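Local coordinates for putative uncharacterized protein PH0350 (Pyrococcus horikoshii, PDB 3QJL) that binds CRISPR RNA as a Cas6-family RAMP protein of the prokaryotic adaptive immune system and is a putative endoribonuclease-like protein, at residues F160-R163 with L164-M168; A214-E217 with E218-R221. All coordinates share one frame; numbering follows the deposited sequence.

Contact 1. Residues F160-R163 with L164-M168; sequences FMDR and LRKVM
Asp162 and Lys166, one turn apart at the start of helix 160-176, meet through their charged ends. The lysine chain runs extended along the outside of the helix and brings NZ to 2.8 Å from Asp162 OD2, on the syn lone pair of that oxygen; a weaker bond reaches OD1, so the ammonium group straddles the carboxylate. On the inner side Phe160 and Leu164 lie side by side and point the same way, with Phe160 CE2 3.9 Å from Leu164 CD2. Met161 CE comes to 3.7 Å from Leu164 CD2, the same methyl. Met161 reaches it because its chain, after leaving anti to the backbone N (chi1 -162°), bends at chi2 and chi3. Arg165 crosses Met161 at about a right angle, its end lying by Met161 CG with one guanidinium face toward Met161 O, and its NH2 bonds to Phe185 O on strand 185-189. The Arg163 guanidinium, whose NE is held by Arg139 O, lies with one face over Val167 CG2. Underneath run the i to i+4 helical bonds, among them Leu164 N to Phe160 O at 2.8 Å. Phe160 and Leu164 also touch Val138, which seats this first turn against strand 138-143. The chemistry is thus divided by side: a salt bridge on the outer surface, apolar contacts beneath, and two arginines that tie the helix to neighbouring backbone carbonyls through their N-H groups.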
ATOM      1  N   PHE A 160     -13.887  -3.761 -15.443  1.00 56.37           N
ATOM      2  CA  PHE A 160     -12.569  -4.369 -15.297  1.00 52.55           C
ATOM      3  C   PHE A 160     -12.546  -5.858 -15.653  1.00 52.52           C
ATOM      4  O   PHE A 160     -11.948  -6.264 -16.650  1.00 47.38           O
ATOM      5  CB  PHE A 160     -12.047  -4.168 -13.879  1.00 49.97           C
ATOM      6  CG  PHE A 160     -10.652  -4.684 -13.667  1.00 47.90           C
ATOM      7  CD1 PHE A 160      -9.558  -3.865 -13.879  1.00 46.46           C
ATOM      8  CD2 PHE A 160     -10.435  -5.984 -13.249  1.00 46.64           C
ATOM      9  CE1 PHE A 160      -8.276  -4.332 -13.677  1.00 48.55           C
ATOM     10  CE2 PHE A 160      -9.152  -6.459 -13.038  1.00 43.56           C
ATOM     11  CZ  PHE A 160      -8.073  -5.641 -13.255  1.00 44.97           C
ATOM     12  N   MET A 161     -13.209  -6.657 -14.826  1.00 54.03           N
ATOM     13  CA  MET A 161     -13.215  -8.109 -14.959  1.00 48.99           C
ATOM     14  C   MET A 161     -13.573  -8.551 -16.369  1.00 51.21           C
ATOM     15  O   MET A 161     -12.993  -9.497 -16.894  1.00 54.77           O
ATOM     16  CB  MET A 161     -14.196  -8.726 -13.963  1.00 42.98           C
ATOM     17  CG  MET A 161     -13.999 -10.195 -13.711  1.00 50.59           C
ATOM     18  SD  MET A 161     -12.344 -10.557 -13.090  1.00 60.75           S
ATOM     19  CE  MET A 161     -11.514 -11.107 -14.585  1.00 50.54           C
ATOM     20  N   ASP A 162     -14.528  -7.871 -16.985  1.00 53.75           N
ATOM     21  CA  ASP A 162     -14.960  -8.266 -18.313  1.00 55.24           C
ATOM     22  C   ASP A 162     -13.914  -7.885 -19.348  1.00 57.10           C
ATOM     23  O   ASP A 162     -13.680  -8.608 -20.322  1.00 57.14           O
ATOM     24  CB  ASP A 162     -16.302  -7.646 -18.676  1.00 53.97           C
ATOM     25  CG  ASP A 162     -16.690  -7.942 -20.104  1.00 67.38           C
ATOM     26  OD1 ASP A 162     -17.225  -9.048 -20.347  1.00 74.77           O
ATOM     27  OD2 ASP A 162     -16.431  -7.088 -20.989  1.00 63.16           O
ATOM     28  N   ARG A 163     -13.277  -6.746 -19.140  1.00 52.17           N
ATOM     29  CA  ARG A 163     -12.225  -6.329 -20.043  1.00 53.57           C
ATOM     30  C   ARG A 163     -11.000  -7.253 -19.916  1.00 51.11           C
ATOM     31  O   ARG A 163     -10.420  -7.663 -20.910  1.00 48.86           O
ATOM     32  CB  ARG A 163     -11.861  -4.878 -19.760  1.00 52.33           C
ATOM     33  CG  ARG A 163     -10.800  -4.330 -20.650  1.00 53.72           C
ATOM     34  CD  ARG A 163     -11.264  -4.178 -22.080  1.00 55.91           C
ATOM     35  NE  ARG A 163     -10.138  -3.671 -22.862  1.00 72.48           N
ATOM     36  CZ  ARG A 163      -9.513  -4.334 -23.836  1.00 73.46           C
ATOM     37  NH1 ARG A 163      -9.924  -5.547 -24.206  1.00 65.15           N
ATOM     38  NH2 ARG A 163      -8.484  -3.765 -24.462  1.00 64.66           N
ATOM     39  N   LEU A 164     -10.624  -7.592 -18.688  1.00 50.18           N
ATOM     40  CA  LEU A 164      -9.439  -8.402 -18.442  1.00 45.58           C
ATOM     41  C   LEU A 164      -9.614  -9.785 -19.026  1.00 51.33           C
ATOM     42  O   LEU A 164      -8.689 -10.337 -19.613  1.00 47.70           O
ATOM     43  CB  LEU A 164      -9.180  -8.532 -16.942  1.00 46.22           C
ATOM     44  CG  LEU A 164      -8.064  -9.488 -16.505  1.00 47.89           C
ATOM     45  CD1 LEU A 164      -6.688  -9.002 -16.969  1.00 42.77           C
ATOM     46  CD2 LEU A 164      -8.093  -9.680 -14.999  1.00 40.91           C
ATOM     47  N   ARG A 165     -10.805 -10.340 -18.832  1.00 50.79           N
ATOM     48  CA  ARG A 165     -11.180 -11.636 -19.368  1.00 46.22           C
ATOM     49  C   ARG A 165     -10.915 -11.663 -20.885  1.00 53.00           C
ATOM     50  O   ARG A 165     -10.227 -12.552 -21.397  1.00 52.59           O
ATOM     51  CB  ARG A 165     -12.657 -11.877 -19.055  1.00 47.75           C
ATOM     52  CG  ARG A 165     -13.123 -13.324 -19.046  1.00 56.44           C
ATOM     53  CD  ARG A 165     -14.547 -13.443 -18.454  1.00 62.21           C
ATOM     54  NE  ARG A 165     -14.578 -13.443 -16.979  1.00 65.40           N
ATOM     55  CZ  ARG A 165     -15.382 -12.685 -16.220  1.00 61.02           C
ATOM     56  NH1 ARG A 165     -16.239 -11.829 -16.773  1.00 61.06           N
ATOM     57  NH2 ARG A 165     -15.328 -12.776 -14.895  1.00 54.08           N
ATOM     58  N   LYS A 166     -11.440 -10.676 -21.603  1.00 51.57           N
ATOM     59  CA  LYS A 166     -11.237 -10.600 -23.048  1.00 50.11           C
ATOM     60  C   LYS A 166      -9.775 -10.383 -23.430  1.00 49.61           C
ATOM     61  O   LYS A 166      -9.303 -10.927 -24.417  1.00 52.30           O
ATOM     62  CB  LYS A 166     -12.125  -9.515 -23.674  1.00 51.94           C
ATOM     63  CG  LYS A 166     -13.555  -9.961 -23.882  1.00 54.02           C
ATOM     64  CD  LYS A 166     -14.527  -8.805 -23.914  1.00 50.34           C
ATOM     65  CE  LYS A 166     -15.950  -9.318 -23.861  1.00 49.25           C
ATOM     66  NZ  LYS A 166     -16.903  -8.260 -23.433  1.00 67.14           N
ATOM     67  N   VAL A 167      -9.052  -9.585 -22.660  1.00 52.48           N
ATOM     68  CA  VAL A 167      -7.643  -9.366 -22.961  1.00 52.54           C
ATOM     69  C   VAL A 167      -6.861 -10.678 -22.885  1.00 48.90           C
ATOM     70  O   VAL A 167      -6.075 -10.976 -23.772  1.00 51.64           O
ATOM     71  CB  VAL A 167      -7.016  -8.299 -22.045  1.00 47.11           C
ATOM     72  CG1 VAL A 167      -5.522  -8.266 -22.213  1.00 47.24           C
ATOM     73  CG2 VAL A 167      -7.589  -6.951 -22.374  1.00 51.23           C
ATOM     74  N   MET A 168      -7.095 -11.466 -21.839  1.00 50.25           N
ATOM     75  CA  MET A 168      -6.389 -12.734 -21.673  1.00 48.17           C
ATOM     76  C   MET A 168      -6.734 -13.723 -22.778  1.00 49.63           C
ATOM     77  O   MET A 168      -5.850 -14.215 -23.461  1.00 53.59           O
ATOM     78  CB  MET A 168      -6.654 -13.355 -20.298  1.00 45.64           C
ATOM     79  CG  MET A 168      -6.167 -12.505 -19.138  1.00 45.84           C
ATOM     80  SD  MET A 168      -4.477 -11.898 -19.325  1.00 45.71           S
ATOM     81  CE  MET A 168      -3.569 -13.328 -18.744  1.00 45.79           C
TER

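Contact 2. Residues A214-E217 with E218-R221; sequences AGSE and EIAR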
ATOM      1  N   ALA A 214      -9.348 -17.631  -9.621  1.00 48.81           N
ATOM      2  CA  ALA A 214     -10.092 -18.890  -9.682  1.00 49.16           C
ATOM      3  C   ALA A 214     -10.532 -19.155 -11.129  1.00 48.89           C
ATOM      4  O   ALA A 214     -10.585 -18.230 -11.938  1.00 48.13           O
ATOM      5  CB  ALA A 214     -11.285 -18.845  -8.761  1.00 35.09           C
ATOM      6  N   GLY A 215     -10.898 -20.395 -11.442  1.00 50.95           N
ATOM      7  CA  GLY A 215     -11.280 -20.729 -12.803  1.00 52.69           C
ATOM      8  C   GLY A 215     -10.187 -21.230 -13.717  1.00 50.52           C
ATOM      9  O   GLY A 215      -9.291 -21.953 -13.283  1.00 54.01           O
ATOM     10  N   SER A 216     -10.264 -20.862 -14.991  1.00 50.56           N
ATOM     11  CA  SER A 216      -9.550 -21.585 -16.044  1.00 51.04           C
ATOM     12  C   SER A 216      -8.095 -21.865 -15.701  1.00 50.98           C
ATOM     13  O   SER A 216      -7.332 -20.956 -15.387  1.00 52.97           O
ATOM     14  CB  SER A 216      -9.629 -20.784 -17.348  1.00 54.09           C
ATOM     15  OG  SER A 216      -8.393 -20.773 -18.023  1.00 48.69           O
ATOM     16  N   GLU A 217      -7.716 -23.135 -15.792  1.00 55.01           N
ATOM     17  CA  GLU A 217      -6.380 -23.552 -15.400  1.00 54.57           C
ATOM     18  C   GLU A 217      -5.311 -23.226 -16.456  1.00 51.34           C
ATOM     19  O   GLU A 217      -4.138 -23.064 -16.128  1.00 51.24           O
ATOM     20  CB  GLU A 217      -6.358 -25.035 -15.034  1.00 60.58           C
ATOM     21  CG  GLU A 217      -7.418 -25.428 -14.001  1.00 69.01           C
ATOM     22  CD  GLU A 217      -7.137 -26.781 -13.337  1.00 89.46           C
ATOM     23  OE1 GLU A 217      -6.444 -27.628 -13.955  1.00 85.48           O
ATOM     24  OE2 GLU A 217      -7.610 -26.992 -12.193  1.00 87.47           O
ATOM     25  N   GLU A 218      -5.717 -23.101 -17.716  1.00 48.39           N
ATOM     26  CA  GLU A 218      -4.798 -22.675 -18.770  1.00 50.06           C
ATOM     27  C   GLU A 218      -4.527 -21.169 -18.798  1.00 51.20           C
ATOM     28  O   GLU A 218      -3.398 -20.749 -19.059  1.00 47.08           O
ATOM     29  CB  GLU A 218      -5.286 -23.132 -20.137  1.00 52.66           C
ATOM     30  CG  GLU A 218      -6.654 -23.760 -20.103  1.00 59.18           C
ATOM     31  CD  GLU A 218      -7.100 -24.234 -21.473  1.00 73.88           C
ATOM     32  OE1 GLU A 218      -6.233 -24.433 -22.363  1.00 72.40           O
ATOM     33  OE2 GLU A 218      -8.325 -24.405 -21.657  1.00 78.52           O
ATOM     34  N   ILE A 219      -5.555 -20.356 -18.551  1.00 52.58           N
ATOM     35  CA  ILE A 219      -5.366 -18.906 -18.501  1.00 45.31           C
ATOM     36  C   ILE A 219      -4.486 -18.555 -17.308  1.00 47.30           C
ATOM     37  O   ILE A 219      -3.627 -17.675 -17.405  1.00 45.43           O
ATOM     38  CB  ILE A 219      -6.704 -18.138 -18.459  1.00 51.44           C
ATOM     39  CG1 ILE A 219      -7.395 -18.226 -19.821  1.00 51.18           C
ATOM     40  CG2 ILE A 219      -6.493 -16.666 -18.091  1.00 46.44           C
ATOM     41  CD1 ILE A 219      -8.819 -17.748 -19.816  1.00 53.04           C
ATOM     42  N   ALA A 220      -4.679 -19.268 -16.195  1.00 46.78           N
ATOM     43  CA  ALA A 220      -3.808 -19.114 -15.023  1.00 48.36           C
ATOM     44  C   ALA A 220      -2.339 -19.381 -15.370  1.00 46.76           C
ATOM     45  O   ALA A 220      -1.463 -18.580 -15.036  1.00 43.40           O
ATOM     46  CB  ALA A 220      -4.260 -20.014 -13.879  1.00 43.87           C
ATOM     47  N   ARG A 221      -2.065 -20.501 -16.037  1.00 44.92           N
ATOM     48  CA  ARG A 221      -0.703 -20.769 -16.476  1.00 50.47           C
ATOM     49  C   ARG A 221      -0.240 -19.623 -17.365  1.00 48.29           C
ATOM     50  O   ARG A 221       0.878 -19.115 -17.219  1.00 45.05           O
ATOM     51  CB  ARG A 221      -0.585 -22.115 -17.206  1.00 55.78           C
ATOM     52  CG  ARG A 221      -0.186 -23.289 -16.299  1.00 66.32           C
ATOM     53  CD  ARG A 221      -0.305 -24.667 -16.983  1.00 68.67           C
ATOM     54  NE  ARG A 221       0.539 -24.816 -18.175  1.00 85.48           N
ATOM     55  CZ  ARG A 221       1.732 -25.430 -18.213  1.00 87.68           C
ATOM     56  NH1 ARG A 221       2.263 -25.959 -17.111  1.00 83.52           N
ATOM     57  NH2 ARG A 221       2.407 -25.521 -19.363  1.00 80.35           N
TER
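Ser216 and Ile219 make the central polar contact, in which the serine hydroxyl accepts the backbone N-H of the isoleucine. Ser216 OG stands 2.9 Å from Ile219 N, with an N-H...O angle of 158°. Two main-chain i to i+4 helical bonds follow: Ala220 N donates to Ser216 O at 3.2 Å, and Arg221 N donates to Glu217 O at 3.3 Å. Ser216 O also takes a hydrogen bond from Tyr213 OH.

This is a serine N-cap: strand 204-215 ends, the chain turns at Ser216, and helix 217-226 begins, all within the C-terminal Cas6 region. The side-chain oxygen stands in, for the N-H of Ile219, for the carbonyl that a preceding turn would have supplied. Gly215 comes just before the cap with a positive phi of 92°, where a side chain would jam against the carbonyl oxygen of Ala214.

Van der Waals packing gathers around the same serine. Ile219 lies against it, with CD1 4.0 Å from Ser216 CB; its CG1 sits anti to the carbonyl carbon (chi1 -72°), which turns that branch back toward the cap. Beyond the serine, Ile219 also touches Phe185 and Met168. Ala220 packs on Tyr213.

The acidic and basic side chains find their polar partners outside the two segments. Glu218, partly covered by Pro180 and Tyr172, sends its extended chain to Asp182, whose backbone N donates to Glu218 OE2, while the exposed Glu217 and Arg221 have long, weak ion pairs with Lys126 and Glu225.

Contact 1 comes first along the chain, in the opening turns of helix 160-176, and contact 2 follows where strand 204-215 gives way to helix 217-226. Their centres are about 13 Å apart, in the C-terminal Cas6 region. The two helices pack directly, Met168 CB lying 4.0 Å from Ile219 CG2 and Tyr172 touching Glu218. Strand 185-189 pairs with 204-215 in an antiparallel sheet, and its Phe185 meets Met161 and Met168 of contact 1 and Ile219 of contact 2, consistent with the ferredoxin-like fold of RAMP proteins. Neither contact touches the bound RNA, whose nearest atom is about 9 Å from contact 1 and about 11 Å from contact 2, so both belong to the framework of the C-terminal region.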